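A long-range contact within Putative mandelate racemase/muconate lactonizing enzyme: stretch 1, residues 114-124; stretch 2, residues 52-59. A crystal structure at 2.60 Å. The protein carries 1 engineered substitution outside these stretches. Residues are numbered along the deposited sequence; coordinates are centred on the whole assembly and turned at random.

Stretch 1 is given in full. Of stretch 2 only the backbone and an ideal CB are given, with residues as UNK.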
# COMPACT_ATOMS: atom_id res chain seq x y z
N ALA A 114 -3.80 4.48 -6.04
CA ALA A 114 -4.72 4.13 -7.12
C ALA A 114 -6.12 4.65 -6.79
O ALA A 114 -6.81 5.21 -7.66
CB ALA A 114 -4.77 2.64 -7.31
N GLN A 115 -6.52 4.45 -5.54
CA GLN A 115 -7.82 4.86 -5.05
C GLN A 115 -8.00 6.37 -5.15
O GLN A 115 -9.02 6.87 -5.66
CB GLN A 115 -7.99 4.36 -3.61
CG GLN A 115 -8.33 2.87 -3.52
CD GLN A 115 -7.54 2.12 -2.45
OE1 GLN A 115 -7.41 2.57 -1.31
NE2 GLN A 115 -7.04 0.95 -2.81
N ALA A 116 -7.01 7.11 -4.67
CA ALA A 116 -7.10 8.56 -4.75
C ALA A 116 -7.17 8.96 -6.23
O ALA A 116 -7.95 9.84 -6.60
CB ALA A 116 -5.88 9.20 -4.09
N ILE A 117 -6.38 8.30 -7.07
CA ILE A 117 -6.37 8.61 -8.49
C ILE A 117 -7.74 8.30 -9.10
O ILE A 117 -8.28 9.10 -9.85
CB ILE A 117 -5.24 7.84 -9.23
CG1 ILE A 117 -3.87 8.44 -8.85
CG2 ILE A 117 -5.42 7.93 -10.73
CD1 ILE A 117 -2.66 7.83 -9.58
N ALA A 118 -8.30 7.14 -8.77
CA ALA A 118 -9.61 6.77 -9.31
C ALA A 118 -10.68 7.81 -8.92
O ALA A 118 -11.50 8.21 -9.75
CB ALA A 118 -10.02 5.38 -8.80
N GLY A 119 -10.67 8.25 -7.67
CA GLY A 119 -11.63 9.25 -7.23
C GLY A 119 -11.51 10.54 -8.04
O GLY A 119 -12.53 11.15 -8.40
N LEU A 120 -10.28 10.97 -8.32
CA LEU A 120 -10.07 12.19 -9.09
C LEU A 120 -10.47 12.04 -10.56
O LEU A 120 -10.85 13.02 -11.20
CB LEU A 120 -8.60 12.64 -9.01
CG LEU A 120 -8.25 13.35 -7.70
CD1 LEU A 120 -6.76 13.67 -7.64
CD2 LEU A 120 -9.08 14.62 -7.59
N ASP A 121 -10.41 10.81 -11.09
CA ASP A 121 -10.81 10.61 -12.47
C ASP A 121 -12.34 10.71 -12.57
O ASP A 121 -12.88 11.29 -13.52
CB ASP A 121 -10.36 9.24 -12.99
CG ASP A 121 -10.56 9.10 -14.50
OD1 ASP A 121 -11.55 8.45 -14.93
OD2 ASP A 121 -9.73 9.68 -15.26
N ILE A 122 -13.02 10.15 -11.57
CA ILE A 122 -14.47 10.20 -11.52
C ILE A 122 -14.94 11.66 -11.51
O ILE A 122 -15.95 11.99 -12.12
CB ILE A 122 -15.01 9.48 -10.25
CG1 ILE A 122 -14.82 7.96 -10.39
CG2 ILE A 122 -16.46 9.85 -10.02
CD1 ILE A 122 -15.22 7.17 -9.16
N ALA A 123 -14.19 12.52 -10.83
CA ALA A 123 -14.54 13.93 -10.75
C ALA A 123 -14.24 14.69 -12.05
O ALA A 123 -15.00 15.58 -12.44
CB ALA A 123 -13.80 14.58 -9.58
N LEU A 124 -13.13 14.34 -12.71
CA LEU A 124 -12.78 15.00 -13.97
C LEU A 124 -13.77 14.61 -15.06
O LEU A 124 -14.10 15.43 -15.93
CB LEU A 124 -11.35 14.63 -14.38
CG LEU A 124 -10.25 15.30 -13.55
CD1 LEU A 124 -8.90 14.75 -13.95
CD2 LEU A 124 -10.30 16.80 -13.76
N UNK A 52 -17.18 22.75 -11.67
CA UNK A 52 -16.86 21.78 -10.64
C UNK A 52 -17.27 20.34 -10.95
O UNK A 52 -18.31 20.09 -11.54
CB UNK A 52 -17.52 22.21 -9.33
N UNK A 53 -16.42 19.40 -10.53
CA UNK A 53 -16.70 18.00 -10.76
C UNK A 53 -16.52 17.22 -9.47
O UNK A 53 -15.62 17.52 -8.69
CB UNK A 53 -15.80 17.44 -11.86
N UNK A 54 -17.37 16.23 -9.23
CA UNK A 54 -17.28 15.45 -7.99
C UNK A 54 -16.92 13.98 -8.17
O UNK A 54 -17.28 13.35 -9.16
CB UNK A 54 -18.62 15.54 -7.25
N UNK A 55 -16.22 13.44 -7.18
CA UNK A 55 -15.83 12.05 -7.21
C UNK A 55 -15.72 11.46 -5.81
O UNK A 55 -15.89 12.17 -4.81
CB UNK A 55 -14.50 11.90 -7.95
N UNK A 56 -15.44 10.16 -5.74
CA UNK A 56 -15.30 9.48 -4.46
C UNK A 56 -14.05 8.60 -4.48
O UNK A 56 -13.73 8.00 -5.50
CB UNK A 56 -16.54 8.65 -4.15
N UNK A 57 -13.34 8.54 -3.36
CA UNK A 57 -12.16 7.70 -3.29
C UNK A 57 -12.47 6.55 -2.35
O UNK A 57 -12.77 6.76 -1.18
CB UNK A 57 -10.93 8.49 -2.83
N UNK A 58 -12.41 5.32 -2.87
CA UNK A 58 -12.67 4.13 -2.07
C UNK A 58 -11.89 4.21 -0.77
O UNK A 58 -10.71 4.60 -0.76
CB UNK A 58 -12.30 2.86 -2.84
N UNK A 59 -12.53 3.84 0.34
CA UNK A 59 -11.83 3.89 1.61
C UNK A 59 -12.46 3.05 2.70
O UNK A 59 -12.37 3.39 3.88
CB UNK A 59 -11.74 5.34 2.09

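Stretch 1 is a continuous helix, and the strand of stretch 2 runs across it at 145° between N-to-C directions, with axes approaching to 5.6 Å.

At position 52 the CA-to-CB bond points away and the ideal CB has nothing of the helix within 5.5 Å. Stretch 1 therefore sets no preference, and the extended backbone (-121/142) would suit a beta-branched residue among many. It is Val52, which makes no contact here.

Position 53 is sharply restricted. Its CB would point toward the helix and lie 2.1 Å from Ala123 O, an impossible overlap for any side chain. Glycine fits, and Gly53 is found; its CA approaches Ala123 O at 3.4 Å in a CA-H...O contact.

At 54 the direction reverses. The ideal CB lies 5.4 Å from Ala123 CB and points away, so even a large side chain can be accommodated as far as the helix is concerned. The residue is Trp54, with chi1 m; its contribution to the contact comes through the backbone, Trp54 O lying 3.2 Å from Ala123 CA in a second CA-H...O contact.

Position 55 faces the helix again. An ideal CB would be 2.2 Å from Gly119 O, 3.0 Å from Ala123 N and 3.4 Å from Ile122 CB, which again leaves glycine. Gly55 packs its CA 3.6 Å from both Gly119 O and Ile122 CG2.

At 56 CB points away, 5.4 Å from Ile122 CD1, leaving polar and apolar choices open. Glu56 extends with chi1 and chi2 both t, and its carboxylate is hydrogen-bonded elsewhere in the structure. Its backbone matters more here: Glu56 O sits 3.0 Å from Gly119 CA, and a CB on Gly119 would fall 2.8 Å from that oxygen.

At 57 CB points sideways, 3.8 Å from Gln115 O and 4.5 Å from Gly119 CA. The bare surface at Gly119 and neighbouring Ala116 favours a compact apolar group, such as valine, alanine or perhaps isoleucine. Val57 (chi1 t) places CG1 3.4 Å from Ala116 N and CG2 3.7 Å from Gly119 CA.

Position 58 also points sideways, its ideal CB 4.0 Å from Gln115 CG. A long polar chain or a broad ring could run alongside the glutamine. Trp58 (chi1 t) presents its ring edge, with CE3 3.3 Å from Gln115 OE1, which lies near the ring plane.

Position 59 has no helix atom within 5.5 Å of its ideal CB, so many residues would do; Cys59 makes no contact.

Stretch 2 (52-59) VGWGEVWC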
# COMPACT_ATOMS: atom_id res chain seq x y z
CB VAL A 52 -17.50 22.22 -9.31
CG1 VAL A 52 -17.34 21.13 -8.26
CG2 VAL A 52 -16.86 23.54 -8.85
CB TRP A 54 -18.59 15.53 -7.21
CG TRP A 54 -18.91 16.90 -6.71
CD1 TRP A 54 -19.63 17.86 -7.36
CD2 TRP A 54 -18.52 17.46 -5.46
NE1 TRP A 54 -19.72 18.99 -6.58
CE2 TRP A 54 -19.04 18.78 -5.41
CE3 TRP A 54 -17.77 16.99 -4.37
CZ2 TRP A 54 -18.84 19.62 -4.32
CZ3 TRP A 54 -17.58 17.83 -3.27
CH2 TRP A 54 -18.11 19.13 -3.26
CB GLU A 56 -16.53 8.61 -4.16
CG GLU A 56 -16.57 8.11 -2.72
CD GLU A 56 -17.90 7.47 -2.31
OE1 GLU A 56 -18.97 7.99 -2.69
OE2 GLU A 56 -17.86 6.45 -1.58
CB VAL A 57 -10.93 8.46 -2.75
CG1 VAL A 57 -9.75 7.51 -2.63
CG2 VAL A 57 -10.60 9.62 -3.66
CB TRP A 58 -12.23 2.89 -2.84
CG TRP A 58 -12.55 1.61 -2.12
CD1 TRP A 58 -13.72 0.91 -2.16
CD2 TRP A 58 -11.69 0.90 -1.22
NE1 TRP A 58 -13.65 -0.19 -1.34
CE2 TRP A 58 -12.41 -0.22 -0.75
CE3 TRP A 58 -10.37 1.10 -0.77
CZ2 TRP A 58 -11.87 -1.14 0.15
CZ3 TRP A 58 -9.83 0.19 0.13
CH2 TRP A 58 -10.58 -0.92 0.58
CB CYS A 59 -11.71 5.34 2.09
SG CYS A 59 -13.26 6.05 2.72
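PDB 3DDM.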